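Local coordinates for protein spectinomycin phosphotransferase (Legionella pneumophila serogroup 1, PDB 3I0O) that probably transfers a phosphate group from a nucleotide to spectinomycin, with magnesium bound at the nucleotide phosphates, at residues Val17-Asp22 with Ile81-Ala86; Phe50-Tyr55 with Ile98-Ile103; Glu76-Ile81 with Tyr227-Asp232. All coordinates share one frame; numbering follows the deposited sequence.

Interaction 1 of 3, residues Val17-Asp22 with Ile81-Ala86; sequences VHYGID and IHTLEA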
loop_
_atom_site.group_PDB
_atom_site.type_symbol
_atom_site.label_atom_id
_atom_site.label_comp_id
_atom_site.label_asym_id
_atom_site.label_seq_id
_atom_site.Cartn_x
_atom_site.Cartn_y
_atom_site.Cartn_z
ATOM N N VAL A 17 -21.385 7.817 21.546
ATOM C CA VAL A 17 -20.713 8.251 22.761
ATOM C C VAL A 17 -19.448 9.057 22.486
ATOM O O VAL A 17 -19.254 10.136 23.046
ATOM C CB VAL A 17 -20.333 7.030 23.660
ATOM C CG1 VAL A 17 -19.355 7.464 24.753
ATOM C CG2 VAL A 17 -21.581 6.434 24.290
ATOM N N HIS A 18 -18.593 8.529 21.619
ATOM C CA HIS A 18 -17.328 9.184 21.314
ATOM C C HIS A 18 -17.310 10.228 20.208
ATOM O O HIS A 18 -16.416 11.067 20.186
ATOM C CB HIS A 18 -16.272 8.129 21.020
ATOM C CG HIS A 18 -16.082 7.157 22.136
ATOM N ND1 HIS A 18 -15.653 7.542 23.387
ATOM C CD2 HIS A 18 -16.276 5.820 22.196
ATOM C CE1 HIS A 18 -15.590 6.482 24.172
ATOM N NE2 HIS A 18 -15.962 5.424 23.473
ATOM N N TYR A 19 -18.279 10.182 19.297
ATOM C CA TYR A 19 -18.313 11.149 18.205
ATOM C C TYR A 19 -19.572 12.003 18.183
ATOM O O TYR A 19 -19.646 12.979 17.441
ATOM C CB TYR A 19 -18.159 10.450 16.845
ATOM C CG TYR A 19 -16.776 9.881 16.561
ATOM C CD1 TYR A 19 -16.359 8.675 17.134
ATOM C CD2 TYR A 19 -15.893 10.541 15.700
ATOM C CE1 TYR A 19 -15.101 8.135 16.851
ATOM C CE2 TYR A 19 -14.632 10.012 15.417
ATOM C CZ TYR A 19 -14.243 8.807 15.993
ATOM O OH TYR A 19 -13.006 8.270 15.705
ATOM N N GLY A 20 -20.562 11.645 18.989
ATOM C CA GLY A 20 -21.786 12.422 19.004
ATOM C C GLY A 20 -22.501 12.357 17.668
ATOM O O GLY A 20 -23.161 13.312 17.253
ATOM N N ILE A 21 -22.366 11.219 16.991
ATOM C CA ILE A 21 -23.006 11.007 15.694
ATOM C C ILE A 21 -24.149 10.003 15.835
ATOM O O ILE A 21 -23.999 8.962 16.486
ATOM C CB ILE A 21 -21.992 10.478 14.653
ATOM C CG1 ILE A 21 -20.942 11.549 14.362
ATOM C CG2 ILE A 21 -22.706 10.099 13.365
ATOM C CD1 ILE A 21 -19.788 11.063 13.503
ATOM N N ASP A 22 -25.287 10.321 15.222
ATOM C CA ASP A 22 -26.461 9.456 15.285
ATOM C C ASP A 22 -26.614 8.577 14.062
ATOM O O ASP A 22 -27.228 8.979 13.069
ATOM C CB ASP A 22 -27.737 10.282 15.457
ATOM C CG ASP A 22 -27.769 11.037 16.766
ATOM O OD1 ASP A 22 -27.417 10.433 17.804
ATOM O OD2 ASP A 22 -28.157 12.227 16.752
ATOM N N ILE A 81 -12.578 12.215 10.837
ATOM C CA ILE A 81 -13.604 12.966 11.529
ATOM C C ILE A 81 -13.198 13.075 13.001
ATOM O O ILE A 81 -12.728 12.103 13.591
ATOM C CB ILE A 81 -14.940 12.242 11.380
ATOM C CG1 ILE A 81 -15.393 12.373 9.927
ATOM C CG2 ILE A 81 -15.976 12.820 12.325
ATOM C CD1 ILE A 81 -16.316 11.308 9.512
ATOM N N HIS A 82 -13.369 14.264 13.576
ATOM C CA HIS A 82 -13.010 14.531 14.971
ATOM C C HIS A 82 -13.940 13.912 16.008
ATOM O O HIS A 82 -15.160 13.872 15.821
ATOM C CB HIS A 82 -12.968 16.042 15.251
ATOM C CG HIS A 82 -11.908 16.781 14.499
ATOM N ND1 HIS A 82 -12.093 17.254 13.219
ATOM C CD2 HIS A 82 -10.644 17.117 14.846
ATOM C CE1 HIS A 82 -10.988 17.850 12.809
ATOM N NE2 HIS A 82 -10.093 17.780 13.778
ATOM N N THR A 83 -13.354 13.443 17.108
ATOM C CA THR A 83 -14.136 12.891 18.206
ATOM C C THR A 83 -14.602 14.115 19.004
ATOM O O THR A 83 -14.159 15.240 18.746
ATOM C CB THR A 83 -13.289 11.990 19.140
ATOM O OG1 THR A 83 -12.254 12.769 19.745
ATOM C CG2 THR A 83 -12.655 10.838 18.368
ATOM N N LEU A 84 -15.490 13.904 19.967
ATOM C CA LEU A 84 -15.989 15.004 20.776
ATOM C C LEU A 84 -14.854 15.656 21.557
ATOM O O LEU A 84 -14.997 16.762 22.067
ATOM C CB LEU A 84 -17.078 14.506 21.731
ATOM C CG LEU A 84 -18.365 14.050 21.037
ATOM C CD1 LEU A 84 -19.334 13.458 22.055
ATOM C CD2 LEU A 84 -18.992 15.232 20.316
ATOM N N GLU A 85 -13.723 14.966 21.643
ATOM C CA GLU A 85 -12.565 15.488 22.357
ATOM C C GLU A 85 -11.570 16.116 21.390
ATOM O O GLU A 85 -10.395 16.289 21.711
ATOM C CB GLU A 85 -11.893 14.370 23.148
ATOM C CG GLU A 85 -12.793 13.785 24.231
ATOM C CD GLU A 85 -12.167 12.607 24.954
ATOM O OE1 GLU A 85 -12.826 12.078 25.876
ATOM O OE2 GLU A 85 -11.029 12.210 24.603
ATOM N N ALA A 86 -12.056 16.445 20.199
ATOM C CA ALA A 86 -11.243 17.067 19.166
ATOM C C ALA A 86 -10.044 16.234 18.703
ATOM O O ALA A 86 -9.070 16.789 18.189
ATOM C CB ALA A 86 -10.776 18.449 19.632
HETATM O O HOH W 1 -11.721 9.612 13.901
#
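Leu-84 N donates to His-18 O over 3.0 Å, and at 171° the N-H points almost straight at the oxygen, a carbonyl in the last turn of helix 8-19. A water makes the second polar link: it accepts from Tyr-19 OH and donates to Ile-81 O. That carbonyl lies in the plane of the Tyr-19 ring, 3.4 Å from CE2.

The apolar contacts gather round the same ring. Thr-83 CG2 makes a CH-pi contact over one face, 3.8 Å from the ring centroid and displaced toward the rim on the CZ side. With chi1 at 62°, Thr-83 sends its methyl to the tyrosine and turns OG1 back on its own chain, where it accepts from Glu-85 N (an ST turn) and bonds to Lys-87 N. Ile-81 CG2 packs at 4.1 Å from Tyr-19 CD2. Leu-84 lies along the backbone of 17-20, CD1 at 3.5 Å from Val-17 O and CD2 at 3.7 Å from Tyr-19 O; Gly-20, with positive phi, turns the chain away just there.

One direct hydrogen bond thus joins helix 8-19 to the loop before strand 90-91, the buried tyrosine meeting it with its ring and, through the water, its hydroxyl.

Interaction 2 of 3, residues Phe50-Tyr55 with Ile98-Ile103; sequences FIKLKY and IAYPFI. With ADP (adenosine-5'-diphosphate), chain B.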
loop_
_atom_site.group_PDB
_atom_site.type_symbol
_atom_site.label_atom_id
_atom_site.label_comp_id
_atom_site.label_asym_id
_atom_site.label_seq_id
_atom_site.Cartn_x
_atom_site.Cartn_y
_atom_site.Cartn_z
ATOM N N PHE A 50 -16.985 6.047 6.836
ATOM C CA PHE A 50 -16.179 4.848 6.661
ATOM C C PHE A 50 -15.409 4.730 7.969
ATOM O O PHE A 50 -14.586 5.583 8.292
ATOM C CB PHE A 50 -15.248 5.019 5.466
ATOM C CG PHE A 50 -14.309 3.868 5.249
ATOM C CD1 PHE A 50 -13.025 3.892 5.783
ATOM C CD2 PHE A 50 -14.703 2.764 4.494
ATOM C CE1 PHE A 50 -12.146 2.831 5.566
ATOM C CE2 PHE A 50 -13.833 1.697 4.270
ATOM C CZ PHE A 50 -12.552 1.730 4.806
ATOM N N ILE A 51 -15.711 3.681 8.727
ATOM C CA ILE A 51 -15.112 3.456 10.035
ATOM C C ILE A 51 -14.066 2.356 10.084
ATOM O O ILE A 51 -14.319 1.215 9.693
ATOM C CB ILE A 51 -16.190 3.102 11.060
ATOM C CG1 ILE A 51 -17.386 4.045 10.908
ATOM C CG2 ILE A 51 -15.606 3.151 12.464
ATOM C CD1 ILE A 51 -17.052 5.503 11.009
ATOM N N LYS A 52 -12.893 2.706 10.594
ATOM C CA LYS A 52 -11.802 1.759 10.719
ATOM C C LYS A 52 -11.531 1.454 12.180
ATOM O O LYS A 52 -11.382 2.362 12.995
ATOM C CB LYS A 52 -10.524 2.320 10.094
ATOM C CG LYS A 52 -10.483 2.326 8.580
ATOM C CD LYS A 52 -9.095 2.732 8.075
ATOM C CE LYS A 52 -9.006 2.668 6.550
ATOM N NZ LYS A 52 -7.645 2.976 6.033
ATOM N N LEU A 53 -11.479 0.172 12.521
ATOM C CA LEU A 53 -11.172 -0.236 13.885
ATOM C C LEU A 53 -9.775 -0.838 13.805
ATOM O O LEU A 53 -9.620 -2.011 13.489
ATOM C CB LEU A 53 -12.170 -1.283 14.371
ATOM C CG LEU A 53 -13.644 -0.885 14.401
ATOM C CD1 LEU A 53 -14.441 -2.041 14.969
ATOM C CD2 LEU A 53 -13.847 0.361 15.253
ATOM N N LYS A 54 -8.759 -0.026 14.075
ATOM C CA LYS A 54 -7.374 -0.481 13.993
ATOM C C LYS A 54 -6.809 -1.068 15.288
ATOM O O LYS A 54 -7.339 -0.828 16.381
ATOM C CB LYS A 54 -6.476 0.670 13.508
ATOM C CG LYS A 54 -6.700 1.065 12.049
ATOM C CD LYS A 54 -5.893 2.300 11.646
ATOM C CE LYS A 54 -6.098 2.667 10.166
ATOM N NZ LYS A 54 -5.559 4.024 9.810
ATOM N N TYR A 55 -5.735 -1.851 15.136
ATOM C CA TYR A 55 -5.030 -2.499 16.250
ATOM C C TYR A 55 -3.513 -2.364 16.086
ATOM O O TYR A 55 -2.753 -3.115 16.702
ATOM C CB TYR A 55 -5.365 -3.997 16.336
ATOM C CG TYR A 55 -6.827 -4.327 16.527
ATOM C CD1 TYR A 55 -7.714 -4.300 15.451
ATOM C CD2 TYR A 55 -7.324 -4.677 17.782
ATOM C CE1 TYR A 55 -9.062 -4.614 15.619
ATOM C CE2 TYR A 55 -8.672 -4.994 17.963
ATOM C CZ TYR A 55 -9.536 -4.959 16.878
ATOM O OH TYR A 55 -10.872 -5.256 17.048
ATOM N N ILE A 98 -11.280 5.052 14.044
ATOM C CA ILE A 98 -10.931 6.125 13.129
ATOM C C ILE A 98 -12.036 6.230 12.093
ATOM O O ILE A 98 -12.224 5.337 11.267
ATOM C CB ILE A 98 -9.598 5.870 12.403
ATOM C CG1 ILE A 98 -8.499 5.556 13.419
ATOM C CG2 ILE A 98 -9.223 7.101 11.572
ATOM C CD1 ILE A 98 -7.119 5.443 12.806
ATOM N N ALA A 99 -12.769 7.330 12.143
ATOM C CA ALA A 99 -13.857 7.542 11.214
ATOM C C ALA A 99 -13.452 8.520 10.113
ATOM O O ALA A 99 -12.624 9.403 10.317
ATOM C CB ALA A 99 -15.059 8.063 11.966
ATOM N N TYR A 100 -14.028 8.345 8.936
ATOM C CA TYR A 100 -13.756 9.229 7.818
ATOM C C TYR A 100 -15.064 9.380 7.088
ATOM O O TYR A 100 -15.980 8.605 7.294
ATOM C CB TYR A 100 -12.781 8.614 6.805
ATOM C CG TYR A 100 -11.416 8.236 7.307
ATOM C CD1 TYR A 100 -11.197 7.014 7.945
ATOM C CD2 TYR A 100 -10.324 9.078 7.100
ATOM C CE1 TYR A 100 -9.926 6.641 8.355
ATOM C CE2 TYR A 100 -9.043 8.709 7.509
ATOM C CZ TYR A 100 -8.849 7.492 8.133
ATOM O OH TYR A 100 -7.581 7.122 8.526
ATOM N N PRO A 101 -15.188 10.413 6.255
ATOM C CA PRO A 101 -16.464 10.493 5.545
ATOM C C PRO A 101 -16.372 9.339 4.532
ATOM O O PRO A 101 -15.269 8.883 4.211
ATOM C CB PRO A 101 -16.403 11.860 4.877
ATOM C CG PRO A 101 -14.923 12.094 4.690
ATOM C CD PRO A 101 -14.335 11.582 5.979
ATOM N N PHE A 102 -17.502 8.857 4.031
ATOM C CA PHE A 102 -17.468 7.768 3.075
ATOM C C PHE A 102 -17.336 8.319 1.666
ATOM O O PHE A 102 -18.091 9.211 1.274
ATOM C CB PHE A 102 -18.740 6.927 3.175
ATOM C CG PHE A 102 -18.628 5.577 2.520
ATOM C CD1 PHE A 102 -18.304 4.458 3.268
ATOM C CD2 PHE A 102 -18.840 5.430 1.151
ATOM C CE1 PHE A 102 -18.190 3.196 2.664
ATOM C CE2 PHE A 102 -18.728 4.179 0.537
ATOM C CZ PHE A 102 -18.403 3.058 1.299
ATOM N N ILE A 103 -16.370 7.787 0.919
ATOM C CA ILE A 103 -16.114 8.189 -0.468
ATOM C C ILE A 103 -16.519 7.008 -1.372
ATOM O O ILE A 103 -15.967 5.914 -1.261
ATOM C CB ILE A 103 -14.604 8.511 -0.676
ATOM C CG1 ILE A 103 -14.157 9.605 0.297
ATOM C CG2 ILE A 103 -14.338 8.924 -2.127
ATOM C CD1 ILE A 103 -14.787 10.948 0.052
HETATM P PB ADP B . -5.827 -1.528 3.512
HETATM O O1B ADP B . -4.491 -1.044 3.929
HETATM O O2B ADP B . -6.483 -2.611 4.280
HETATM O O3B ADP B . -5.741 -1.986 1.962
HETATM P PA ADP B . -6.842 0.932 2.391
HETATM O O1A ADP B . -6.692 2.205 3.127
HETATM O O2A ADP B . -5.907 0.624 1.288
HETATM O O3A ADP B . -6.842 -0.270 3.483
HETATM O "O5'" ADP B . -8.349 0.850 1.812
HETATM C "C5'" ADP B . -8.817 -0.339 1.139
HETATM C "C4'" ADP B . -10.161 -0.094 0.436
HETATM O "O4'" ADP B . -11.138 0.432 1.349
HETATM C "C3'" ADP B . -10.117 0.944 -0.698
HETATM O "O3'" ADP B . -9.909 0.276 -1.953
HETATM C "C2'" ADP B . -11.547 1.504 -0.659
HETATM O "O2'" ADP B . -12.418 0.640 -1.417
HETATM C "C1'" ADP B . -11.982 1.470 0.820
HETATM N N9 ADP B . -11.907 2.797 1.515
HETATM C C8 ADP B . -10.840 3.367 2.175
HETATM N N7 ADP B . -11.086 4.543 2.675
HETATM C C5 ADP B . -12.410 4.785 2.330
HETATM C C6 ADP B . -13.309 5.892 2.566
HETATM N N6 ADP B . -12.950 6.983 3.235
HETATM N N1 ADP B . -14.583 5.802 2.072
HETATM C C2 ADP B . -14.950 4.697 1.393
HETATM N N3 ADP B . -14.206 3.612 1.114
HETATM C C4 ADP B . -12.929 3.725 1.620
#
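The adenine pocket of the nucleotide site lies where strand 48-54, in the N-lobe sheet of this kinase-like fold, pairs with strand 96-101 and runs on into the hinge. Phe-50 and Tyr-100 form an antiparallel hydrogen-bonded pair, with Phe-50 N to Tyr-100 O at 2.8 Å; Lys-52 and Ile-98 form the next one, and Ile-51 faces Ala-99 in the non-hydrogen-bonded pair between them. On the Ile-51 side of the sheet its CD1 meets Ala-99 CB at 3.4 Å.

The other side carries the ligand. Phe-50 has CG anti to the backbone N (chi1 176°), which lays its ring against the base, with ADP C5 3.5 Å above the ring centre. Phe-102 brings CE1 to the edge of that ring and turns its own face to ADP C2. The hinge backbone reads the base edge: Pro-101 O accepts from ADP N6, and Ile-103 N gives a nearly straight bond to ADP N1, 2.9 Å at 176°.

Lys-52 runs out extended, its CD crossing Tyr-100 CE1 at 4.0 Å, to place NZ at 3.2 Å from ADP O1A. Lys-54 lays CD against Ile-98 CD1, 3.6 Å away, and its amine has long, weak ion pairs with Asp-232 and Asp-59.

Two backbone bonds can tell adenine by its amino group and N1, Phe-50 stacks on one face of the base while Phe-102 closes on its C2 edge, and the lysine charge probably offsets that of the alpha phosphate.

Interaction 3 of 3, residues Glu76-Ile81 with Tyr227-Asp232; sequences EIIFPI and YIIDWD. With MG (magnesium ion), chain E; ADP (adenosine-5'-diphosphate), chain B.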
loop_
_atom_site.group_PDB
_atom_site.type_symbol
_atom_site.label_atom_id
_atom_site.label_comp_id
_atom_site.label_asym_id
_atom_site.label_seq_id
_atom_site.Cartn_x
_atom_site.Cartn_y
_atom_site.Cartn_z
ATOM N N GLU A 76 -6.218 16.054 -1.745
ATOM C CA GLU A 76 -6.385 14.680 -2.188
ATOM C C GLU A 76 -6.188 13.592 -1.129
ATOM O O GLU A 76 -5.763 12.488 -1.451
ATOM C CB GLU A 76 -5.460 14.402 -3.379
ATOM C CG GLU A 76 -5.802 15.169 -4.659
ATOM C CD GLU A 76 -5.294 16.609 -4.665
ATOM O OE1 GLU A 76 -4.539 16.988 -3.742
ATOM O OE2 GLU A 76 -5.642 17.362 -5.604
ATOM N N ILE A 77 -6.466 13.907 0.133
ATOM C CA ILE A 77 -6.372 12.921 1.212
ATOM C C ILE A 77 -7.693 12.980 1.992
ATOM O O ILE A 77 -8.330 14.033 2.071
ATOM C CB ILE A 77 -5.186 13.199 2.192
ATOM C CG1 ILE A 77 -5.303 14.603 2.767
ATOM C CG2 ILE A 77 -3.848 13.010 1.482
ATOM C CD1 ILE A 77 -4.203 14.953 3.730
ATOM N N ILE A 78 -8.115 11.856 2.555
ATOM C CA ILE A 78 -9.361 11.834 3.297
ATOM C C ILE A 78 -9.079 12.153 4.754
ATOM O O ILE A 78 -8.550 11.321 5.485
ATOM C CB ILE A 78 -10.043 10.453 3.188
ATOM C CG1 ILE A 78 -10.079 10.011 1.713
ATOM C CG2 ILE A 78 -11.443 10.528 3.766
ATOM C CD1 ILE A 78 -10.683 8.640 1.470
ATOM N N PHE A 79 -9.428 13.364 5.176
ATOM C CA PHE A 79 -9.189 13.773 6.559
ATOM C C PHE A 79 -10.192 13.119 7.510
ATOM O O PHE A 79 -11.401 13.159 7.287
ATOM C CB PHE A 79 -9.256 15.301 6.699
ATOM C CG PHE A 79 -8.553 15.823 7.930
ATOM C CD1 PHE A 79 -7.160 15.841 7.993
ATOM C CD2 PHE A 79 -9.280 16.271 9.034
ATOM C CE1 PHE A 79 -6.495 16.296 9.134
ATOM C CE2 PHE A 79 -8.622 16.730 10.188
ATOM C CZ PHE A 79 -7.222 16.742 10.236
ATOM N N PRO A 80 -9.695 12.519 8.596
ATOM C CA PRO A 80 -10.548 11.852 9.585
ATOM C C PRO A 80 -11.557 12.799 10.234
ATOM O O PRO A 80 -11.410 14.016 10.191
ATOM C CB PRO A 80 -9.549 11.311 10.617
ATOM C CG PRO A 80 -8.249 11.242 9.871
ATOM C CD PRO A 80 -8.286 12.488 9.014
ATOM N N ILE A 81 -12.578 12.215 10.837
ATOM C CA ILE A 81 -13.604 12.966 11.529
ATOM C C ILE A 81 -13.198 13.075 13.001
ATOM O O ILE A 81 -12.728 12.103 13.591
ATOM C CB ILE A 81 -14.940 12.242 11.380
ATOM C CG1 ILE A 81 -15.393 12.373 9.927
ATOM C CG2 ILE A 81 -15.976 12.820 12.325
ATOM C CD1 ILE A 81 -16.316 11.308 9.512
ATOM N N TYR A 227 -8.291 10.593 -4.644
ATOM C CA TYR A 227 -7.777 10.541 -3.279
ATOM C C TYR A 227 -6.699 9.497 -3.056
ATOM O O TYR A 227 -6.839 8.353 -3.480
ATOM C CB TYR A 227 -8.914 10.226 -2.314
ATOM C CG TYR A 227 -10.130 11.107 -2.445
ATOM C CD1 TYR A 227 -10.245 12.287 -1.706
ATOM C CD2 TYR A 227 -11.179 10.752 -3.290
ATOM C CE1 TYR A 227 -11.383 13.090 -1.804
ATOM C CE2 TYR A 227 -12.314 11.542 -3.396
ATOM C CZ TYR A 227 -12.413 12.708 -2.652
ATOM O OH TYR A 227 -13.543 13.494 -2.763
ATOM N N ILE A 228 -5.622 9.881 -2.378
ATOM C CA ILE A 228 -4.578 8.917 -2.074
ATOM C C ILE A 228 -4.877 8.389 -0.681
ATOM O O ILE A 228 -4.893 9.145 0.280
ATOM C CB ILE A 228 -3.193 9.543 -2.064
ATOM C CG1 ILE A 228 -2.913 10.205 -3.415
ATOM C CG2 ILE A 228 -2.163 8.472 -1.754
ATOM C CD1 ILE A 228 -1.523 10.796 -3.538
ATOM N N ILE A 229 -5.125 7.089 -0.580
ATOM C CA ILE A 229 -5.447 6.462 0.694
ATOM C C ILE A 229 -4.346 5.537 1.166
ATOM O O ILE A 229 -3.260 5.495 0.578
ATOM C CB ILE A 229 -6.737 5.643 0.581
ATOM C CG1 ILE A 229 -6.590 4.610 -0.546
ATOM C CG2 ILE A 229 -7.913 6.571 0.308
ATOM C CD1 ILE A 229 -7.766 3.651 -0.662
ATOM N N ASP A 230 -4.637 4.795 2.231
ATOM C CA ASP A 230 -3.697 3.834 2.791
ATOM C C ASP A 230 -2.416 4.522 3.261
ATOM O O ASP A 230 -1.335 4.284 2.719
ATOM C CB ASP A 230 -3.351 2.773 1.735
ATOM C CG ASP A 230 -3.186 1.377 2.322
ATOM O OD1 ASP A 230 -3.031 1.248 3.557
ATOM O OD2 ASP A 230 -3.206 0.403 1.538
ATOM N N TRP A 231 -2.532 5.383 4.267
ATOM C CA TRP A 231 -1.354 6.059 4.800
ATOM C C TRP A 231 -0.877 5.331 6.055
ATOM O O TRP A 231 -0.842 5.888 7.158
ATOM C CB TRP A 231 -1.657 7.536 5.095
ATOM C CG TRP A 231 -1.814 8.331 3.850
ATOM C CD1 TRP A 231 -2.965 8.538 3.136
ATOM C CD2 TRP A 231 -0.764 8.951 3.104
ATOM N NE1 TRP A 231 -2.687 9.248 1.984
ATOM C CE2 TRP A 231 -1.344 9.512 1.944
ATOM C CE3 TRP A 231 0.616 9.086 3.300
ATOM C CZ2 TRP A 231 -0.595 10.191 0.989
ATOM C CZ3 TRP A 231 1.360 9.766 2.345
ATOM C CH2 TRP A 231 0.750 10.307 1.202
ATOM N N ASP A 232 -0.501 4.071 5.873
ATOM C CA ASP A 232 -0.032 3.267 6.989
ATOM C C ASP A 232 1.469 3.054 6.971
ATOM O O ASP A 232 2.066 2.774 8.003
ATOM C CB ASP A 232 -0.729 1.901 7.003
ATOM C CG ASP A 232 -2.225 2.005 7.258
ATOM O OD1 ASP A 232 -2.629 2.664 8.246
ATOM O OD2 ASP A 232 -2.994 1.417 6.470
HETATM MG MG MG E . -4.698 -0.448 0.212
HETATM P PB ADP B . -5.827 -1.528 3.512
HETATM O O1B ADP B . -4.491 -1.044 3.929
HETATM O O2B ADP B . -6.483 -2.611 4.280
HETATM O O3B ADP B . -5.741 -1.986 1.962
HETATM P PA ADP B . -6.842 0.932 2.391
HETATM O O1A ADP B . -6.692 2.205 3.127
HETATM O O2A ADP B . -5.907 0.624 1.288
HETATM O O3A ADP B . -6.842 -0.270 3.483
HETATM O "O5'" ADP B . -8.349 0.850 1.812
HETATM C "C5'" ADP B . -8.817 -0.339 1.139
HETATM C "C4'" ADP B . -10.161 -0.094 0.436
HETATM O "O4'" ADP B . -11.138 0.432 1.349
HETATM C "C3'" ADP B . -10.117 0.944 -0.698
HETATM O "O3'" ADP B . -9.909 0.276 -1.953
HETATM C "C2'" ADP B . -11.547 1.504 -0.659
HETATM O "O2'" ADP B . -12.418 0.640 -1.417
HETATM C "C1'" ADP B . -11.982 1.470 0.820
HETATM N N9 ADP B . -11.907 2.797 1.515
HETATM C C8 ADP B . -10.840 3.367 2.175
HETATM N N7 ADP B . -11.086 4.543 2.675
HETATM C C5 ADP B . -12.410 4.785 2.330
HETATM C C6 ADP B . -13.309 5.892 2.566
HETATM N N6 ADP B . -12.950 6.983 3.235
HETATM N N1 ADP B . -14.583 5.802 2.072
HETATM C C2 ADP B . -14.950 4.697 1.393
HETATM N N3 ADP B . -14.206 3.612 1.114
HETATM C C4 ADP B . -12.929 3.725 1.620
HETATM O O HOH W 2 -6.437 9.727 2.436
HETATM O O HOH W 3 -5.835 -0.537 -1.197
#
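Ile-78 reaches across to Tyr-227 and Ile-229 and on to the nucleotide. From CB, its CG2 branch approaches ADP N6 at 3.9 Å. The other branch starts at CG1, anti to the carbonyl carbon (chi1 -48°), which passes Tyr-227 CD1 at 4.1 Å, roughly at right angles to the tyrosine side chain. CD1, at the tip, rests on Ile-229 CG2 at 3.6 Å; these two isoleucines lie side by side, pointing the same way, and the same methyl borders the adenine amino group, 3.3 Å from ADP N6. Ile-229 in turn sends CD1 to the ribose, 3.6 Å from ADP C3'.

The segment after strand 226-228 corresponds to the DFG region of protein kinases, here Ile-Asp-Trp-Asp. Its Asp-230 binds magnesium through OD2 at 2.2 Å, in company with ADP O2A, ADP O3B, a water and Asn-217. Asp-232 keeps further from the metal.

The backbones are tied together as well. Ile-228 N donates to Glu-76 O at 2.8 Å and 167°, nearly along the C=O axis, while a water accepts from Ile-78 N and donates to Ile-228 O. That second carbonyl also takes Trp-231 NE1, a donor lying well above the carbonyl plane, so it serves two partners. Ile-77 CG2 sits 4.0 Å from Trp-231 NE1. Trp-231 also packs against helices 59-71 and 115-130.

In the fold
From the N terminus, helix 8-19 is met first by the loop at 81-86, so interaction 1 closes a loop that takes in the first three sheet strands and helix 59-71. Interaction 2 starts within that loop and ends beyond it, joining strands 48-54 and 96-101, so the two cross. Interaction 3 begins at 76-81, inside both earlier loops, and runs on to 227-232, crossing each; it ties the N-lobe to the magnesium-binding segment. Ile-81 belongs to interactions 1 and 3, and its N probably bonds to Ala-99 O of interaction 2. Interactions 2 and 3 both touch ADP, from the sheet and from the segment holding the metal.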